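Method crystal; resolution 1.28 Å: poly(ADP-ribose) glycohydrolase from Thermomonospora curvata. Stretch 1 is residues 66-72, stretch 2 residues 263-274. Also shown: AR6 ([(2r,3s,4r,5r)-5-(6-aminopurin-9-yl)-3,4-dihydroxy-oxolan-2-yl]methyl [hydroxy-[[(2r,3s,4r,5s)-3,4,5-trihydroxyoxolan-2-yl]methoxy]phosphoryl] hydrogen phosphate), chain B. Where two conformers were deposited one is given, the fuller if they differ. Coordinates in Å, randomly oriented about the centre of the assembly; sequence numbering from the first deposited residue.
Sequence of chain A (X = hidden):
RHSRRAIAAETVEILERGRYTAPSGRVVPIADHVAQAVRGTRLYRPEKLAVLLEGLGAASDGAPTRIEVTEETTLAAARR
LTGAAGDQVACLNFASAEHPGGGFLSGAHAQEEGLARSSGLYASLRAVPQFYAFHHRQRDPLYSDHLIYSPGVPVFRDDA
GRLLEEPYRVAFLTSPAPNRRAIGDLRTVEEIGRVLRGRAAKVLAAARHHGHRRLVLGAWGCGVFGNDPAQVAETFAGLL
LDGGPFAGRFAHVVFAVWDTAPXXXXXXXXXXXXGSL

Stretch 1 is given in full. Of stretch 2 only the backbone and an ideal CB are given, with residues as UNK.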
# COMPACT_ATOMS: atom_id res chain seq x y z
N ARG A 66 -1.06 -12.96 14.97
CA ARG A 66 -2.47 -13.05 14.57
C ARG A 66 -2.59 -12.76 13.07
O ARG A 66 -2.29 -11.63 12.63
CB ARG A 66 -3.27 -12.01 15.36
CG ARG A 66 -4.78 -12.05 15.17
CD ARG A 66 -5.45 -10.82 15.79
NE ARG A 66 -5.23 -10.73 17.23
CZ ARG A 66 -6.11 -11.13 18.15
NH1 ARG A 66 -7.28 -11.65 17.78
NH2 ARG A 66 -5.83 -11.01 19.44
N ILE A 67 -3.01 -13.75 12.28
CA ILE A 67 -3.13 -13.59 10.83
C ILE A 67 -4.60 -13.71 10.47
O ILE A 67 -5.26 -14.70 10.81
CB ILE A 67 -2.26 -14.60 10.06
CG1 ILE A 67 -0.79 -14.38 10.39
CG2 ILE A 67 -2.48 -14.44 8.55
CD1 ILE A 67 0.17 -15.30 9.66
N GLU A 68 -5.15 -12.69 9.81
CA GLU A 68 -6.56 -12.68 9.40
C GLU A 68 -6.59 -12.47 7.88
O GLU A 68 -5.79 -11.70 7.36
CB GLU A 68 -7.34 -11.50 10.03
CG GLU A 68 -7.46 -11.47 11.58
CD GLU A 68 -8.24 -10.25 12.09
OE1 GLU A 68 -7.88 -9.10 11.76
OE2 GLU A 68 -9.22 -10.45 12.85
N VAL A 69 -7.52 -13.11 7.21
CA VAL A 69 -7.87 -12.79 5.83
C VAL A 69 -9.28 -12.24 5.89
O VAL A 69 -10.17 -12.91 6.44
CB VAL A 69 -7.82 -14.00 4.90
CG1 VAL A 69 -8.22 -13.59 3.49
CG2 VAL A 69 -6.43 -14.59 4.90
N THR A 70 -9.50 -11.05 5.34
CA THR A 70 -10.81 -10.43 5.36
C THR A 70 -11.14 -9.90 3.99
O THR A 70 -10.25 -9.82 3.12
CB THR A 70 -10.92 -9.28 6.37
OG1 THR A 70 -10.17 -8.16 5.87
CG2 THR A 70 -10.39 -9.69 7.72
N GLU A 71 -12.41 -9.54 3.80
CA GLU A 71 -12.84 -8.88 2.55
C GLU A 71 -12.84 -7.36 2.66
O GLU A 71 -13.43 -6.67 1.81
CB GLU A 71 -14.21 -9.39 2.09
CG GLU A 71 -14.15 -10.84 1.55
CD GLU A 71 -15.37 -11.27 0.74
OE1 GLU A 71 -15.34 -11.23 -0.53
OE2 GLU A 71 -16.35 -11.67 1.40
N GLU A 72 -12.18 -6.85 3.68
CA GLU A 72 -12.04 -5.42 3.87
C GLU A 72 -11.20 -4.81 2.79
O GLU A 72 -10.28 -5.41 2.25
CB GLU A 72 -11.35 -5.13 5.21
CG GLU A 72 -12.18 -5.48 6.42
CD GLU A 72 -11.38 -5.48 7.69
OE1 GLU A 72 -10.40 -6.23 7.77
OE2 GLU A 72 -11.74 -4.71 8.61
N UNK A 263 -16.84 -14.25 -7.92
CA UNK A 263 -16.07 -15.26 -7.25
C UNK A 263 -14.95 -14.74 -6.34
O UNK A 263 -14.33 -15.52 -5.61
CB UNK A 263 -15.47 -16.19 -8.31
N UNK A 264 -14.70 -13.43 -6.36
CA UNK A 264 -13.63 -12.82 -5.56
C UNK A 264 -12.36 -13.68 -5.52
O UNK A 264 -11.87 -14.03 -4.44
CB UNK A 264 -14.13 -12.57 -4.13
N UNK A 265 -11.79 -14.02 -6.68
CA UNK A 265 -10.72 -15.02 -6.75
C UNK A 265 -9.45 -14.62 -5.98
O UNK A 265 -8.72 -15.46 -5.46
CB UNK A 265 -10.36 -15.28 -8.22
N UNK A 266 -9.15 -13.33 -5.90
CA UNK A 266 -7.98 -12.91 -5.14
C UNK A 266 -8.19 -13.21 -3.67
O UNK A 266 -7.25 -13.65 -2.97
CB UNK A 266 -7.70 -11.42 -5.35
N UNK A 267 -9.39 -12.95 -3.18
CA UNK A 267 -9.71 -13.20 -1.80
C UNK A 267 -9.68 -14.69 -1.54
O UNK A 267 -9.13 -15.14 -0.54
CB UNK A 267 -11.07 -12.61 -1.44
N UNK A 268 -10.26 -15.46 -2.45
CA UNK A 268 -10.29 -16.91 -2.28
C UNK A 268 -8.89 -17.51 -2.16
O UNK A 268 -8.67 -18.41 -1.37
CB UNK A 268 -11.03 -17.56 -3.45
N UNK A 269 -7.93 -17.03 -2.94
CA UNK A 269 -6.57 -17.58 -2.91
C UNK A 269 -5.92 -17.32 -1.56
O UNK A 269 -5.25 -18.19 -1.01
CB UNK A 269 -5.72 -16.98 -4.03
N UNK A 270 -6.13 -16.13 -1.02
CA UNK A 270 -5.57 -15.81 0.29
C UNK A 270 -6.29 -16.57 1.41
O UNK A 270 -5.63 -17.09 2.32
CB UNK A 270 -5.65 -14.30 0.54
N UNK A 271 -7.61 -16.71 1.31
CA UNK A 271 -8.38 -17.46 2.30
C UNK A 271 -7.92 -18.90 2.35
O UNK A 271 -7.79 -19.49 3.41
CB UNK A 271 -9.88 -17.40 1.99
N UNK A 272 -7.65 -19.47 1.18
CA UNK A 272 -7.19 -20.85 1.13
C UNK A 272 -5.84 -21.01 1.79
O UNK A 272 -5.58 -21.97 2.51
CB UNK A 272 -7.12 -21.34 -0.32
N UNK A 273 -4.94 -20.08 1.54
CA UNK A 273 -3.58 -20.26 2.03
C UNK A 273 -3.46 -19.95 3.52
O UNK A 273 -2.69 -20.63 4.20
CB UNK A 273 -2.62 -19.37 1.24
N UNK A 274 -4.21 -18.98 4.02
CA UNK A 274 -4.06 -18.52 5.40
C UNK A 274 -5.27 -18.84 6.27
O UNK A 274 -5.21 -18.59 7.48
CB UNK A 274 -3.81 -17.01 5.42
N1 AR6 B . -8.44 -2.89 -0.77
C2 AR6 B . -8.05 -4.16 -0.74
N3 AR6 B . -7.91 -4.98 -1.83
C4 AR6 B . -8.18 -4.36 -3.00
C5 AR6 B . -8.60 -2.99 -3.09
C6 AR6 B . -8.70 -2.30 -1.91
N6 AR6 B . -9.13 -0.97 -1.92
N7 AR6 B . -8.78 -2.71 -4.49
C8 AR6 B . -8.52 -3.81 -5.12
N9 AR6 B . -8.17 -4.85 -4.31
PA AR6 B . -4.66 -3.56 -7.71
PB AR6 B . -1.89 -4.17 -8.61
C1' AR6 B . -7.78 -6.23 -4.60
O1A AR6 B . -5.16 -4.04 -9.03
O1B AR6 B . -0.65 -4.19 -7.74
C1D AR6 B . -2.98 0.92 -9.88
O1D AR6 B . -3.43 1.67 -10.97
C2' AR6 B . -8.34 -6.78 -5.89
O2' AR6 B . -8.62 -8.14 -5.75
O2A AR6 B . -5.03 -2.17 -7.27
O2B AR6 B . -2.27 -5.42 -9.33
C2D AR6 B . -1.61 1.38 -9.56
O2D AR6 B . -1.40 2.75 -9.49
C3' AR6 B . -7.21 -6.58 -6.83
O3' AR6 B . -7.20 -7.52 -7.86
O3A AR6 B . -3.08 -3.76 -7.64
C3D AR6 B . -0.72 0.49 -10.33
O3D AR6 B . -0.57 1.14 -11.56
C4' AR6 B . -5.98 -6.70 -5.98
O4' AR6 B . -6.38 -6.39 -4.67
C4D AR6 B . -1.52 -0.76 -10.41
O4D AR6 B . -2.89 -0.44 -10.25
C5' AR6 B . -4.80 -5.84 -6.40
O5' AR6 B . -5.18 -4.48 -6.49
C5D AR6 B . -1.10 -1.82 -9.40
O5D AR6 B . -1.81 -3.01 -9.68

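Stretch 1 runs as a strand from Arg66 to Thr70 and lies nearly antiparallel to the helix of stretch 2, at an angle of 154° and a closest axial approach of 8.4 Å. Ile67 and Val69 turn toward the helix, while Glu68 and Thr70 turn away, so the strand offers an apolar patch that gives way to the acidic side chain of Glu71.

Position 263 has phi 82°, psi -8°, a region that favours glycine, and nothing of stretch 1 lies within 5.5 Å of its ideal CB. The residue is Gly263.

At 264, right before the helix, CA-to-CB points toward stretch 1, and the ideal CB is 4.0 Å from Glu71 OE1. A small residue fits, and a polar or basic one could address the carboxylate. The deposited Ala264 leaves this a plain contact.

Positions 265 and 266 are out of reach of stretch 1. In the first turn of a helix the backbone N has no helical acceptor to serve, and phi of -62° at 265 allows proline; it is Pro265. At 266 the ligand offers a better clue than the strand: the backbone passes near the adenine-side ribose, whose hydroxyls invite a long polar chain. Arg266 is found, with O3' of AR6 over one face of its guanidinium, 3.4 Å from Arg266 CZ.

Position 267 points toward stretch 1, its ideal CB 4.6 Å from Glu71 OE1 and 5.4 Å from Thr70 O. Acceptors and the Glu71 methylene groups favour a polar or basic chain, or a flat ring able to use both. His267, with chi1 t, turns one face of its ring to Glu71 in a CH-pi contact, with Glu71 CG 3.5 Å from the ring centroid. Thr70 O sits at the ring edge, 3.4 Å from His267 CD2. One water links the strand to this ring, donating to Val69 O at 2.8 Å and lying 2.8 Å from His267 NE2.

Positions 268 and 269 meet nothing of stretch 1, so many helix formers would serve; they are Ala268 and Ala269.

At 270 the ideal CB is 4.0 Å from Val69 CG1, which suits an apolar residue. Phe270 packs its CB against that methyl, but the end of the side chain leads away from the strand.

Position 271 points sideways, with its ideal CB 4.4 Å from Val69 CG1. A small apolar residue suffices, though longer chains might run past the strand. Ala271 merely grazes that methyl.

Positions 272 and 273 point away and sideways, respectively, and stretch 1 sets no demand on either. Long polar chains are at home there: Arg272 and Arg273.

Position 274 points toward the strand, its ideal CB 3.6 Å from Val69 CG2 and 4.3 Å from Ile67 CG2. This calls for a sizeable apolar chain, aliphatic or aromatic. Phe274 packs its CB against Val69 and reaches Ile67 with its ring, Phe274 CD1 to Ile67 CG2 4.0 Å, bridging both apolar residues of the strand.

Stretch 2, residues 263-274: GAPRHAAFARRF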
# COMPACT_ATOMS: atom_id res chain seq x y z
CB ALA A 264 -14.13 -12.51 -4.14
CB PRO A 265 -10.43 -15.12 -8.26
CG PRO A 265 -11.00 -13.89 -8.83
CD PRO A 265 -12.19 -13.56 -8.02
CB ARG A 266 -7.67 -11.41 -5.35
CG ARG A 266 -6.76 -11.09 -6.54
CD ARG A 266 -7.30 -11.39 -7.90
NE ARG A 266 -8.56 -10.73 -8.24
CZ ARG A 266 -8.80 -10.06 -9.37
NH1 ARG A 266 -7.84 -9.85 -10.25
NH2 ARG A 266 -10.01 -9.58 -9.61
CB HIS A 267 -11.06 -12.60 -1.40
CG HIS A 267 -11.50 -13.00 -0.03
ND1 HIS A 267 -12.23 -14.14 0.19
CD2 HIS A 267 -11.26 -12.46 1.19
CE1 HIS A 267 -12.43 -14.28 1.49
NE2 HIS A 267 -11.86 -13.27 2.12
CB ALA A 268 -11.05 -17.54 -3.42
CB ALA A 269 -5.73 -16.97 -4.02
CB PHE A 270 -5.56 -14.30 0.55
CG PHE A 270 -4.40 -13.61 -0.10
CD1 PHE A 270 -3.27 -13.26 0.65
CD2 PHE A 270 -4.38 -13.36 -1.46
CE1 PHE A 270 -2.19 -12.66 0.01
CE2 PHE A 270 -3.29 -12.79 -2.07
CZ PHE A 270 -2.20 -12.43 -1.33
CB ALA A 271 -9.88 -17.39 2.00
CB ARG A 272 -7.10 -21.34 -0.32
CG ARG A 272 -8.48 -21.63 -0.92
CD ARG A 272 -8.38 -22.42 -2.21
NE ARG A 272 -7.77 -21.65 -3.29
CZ ARG A 272 -8.43 -20.76 -4.04
NH1 ARG A 272 -9.72 -20.53 -3.84
NH2 ARG A 272 -7.79 -20.12 -5.00
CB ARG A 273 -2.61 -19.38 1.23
CG ARG A 273 -1.13 -19.52 1.62
CD ARG A 273 -0.69 -20.97 1.41
NE ARG A 273 0.64 -21.32 1.92
CZ ARG A 273 0.89 -21.69 3.17
NH1 ARG A 273 -0.06 -21.68 4.08
NH2 ARG A 273 2.13 -22.02 3.53
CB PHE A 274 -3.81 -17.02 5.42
CG PHE A 274 -2.49 -16.61 4.82
CD1 PHE A 274 -1.31 -16.76 5.55
CD2 PHE A 274 -2.42 -16.09 3.54
CE1 PHE A 274 -0.10 -16.39 5.01
CE2 PHE A 274 -1.22 -15.73 2.98
CZ PHE A 274 -0.05 -15.88 3.71
O HOH W 1 -12.35 -13.56 4.87
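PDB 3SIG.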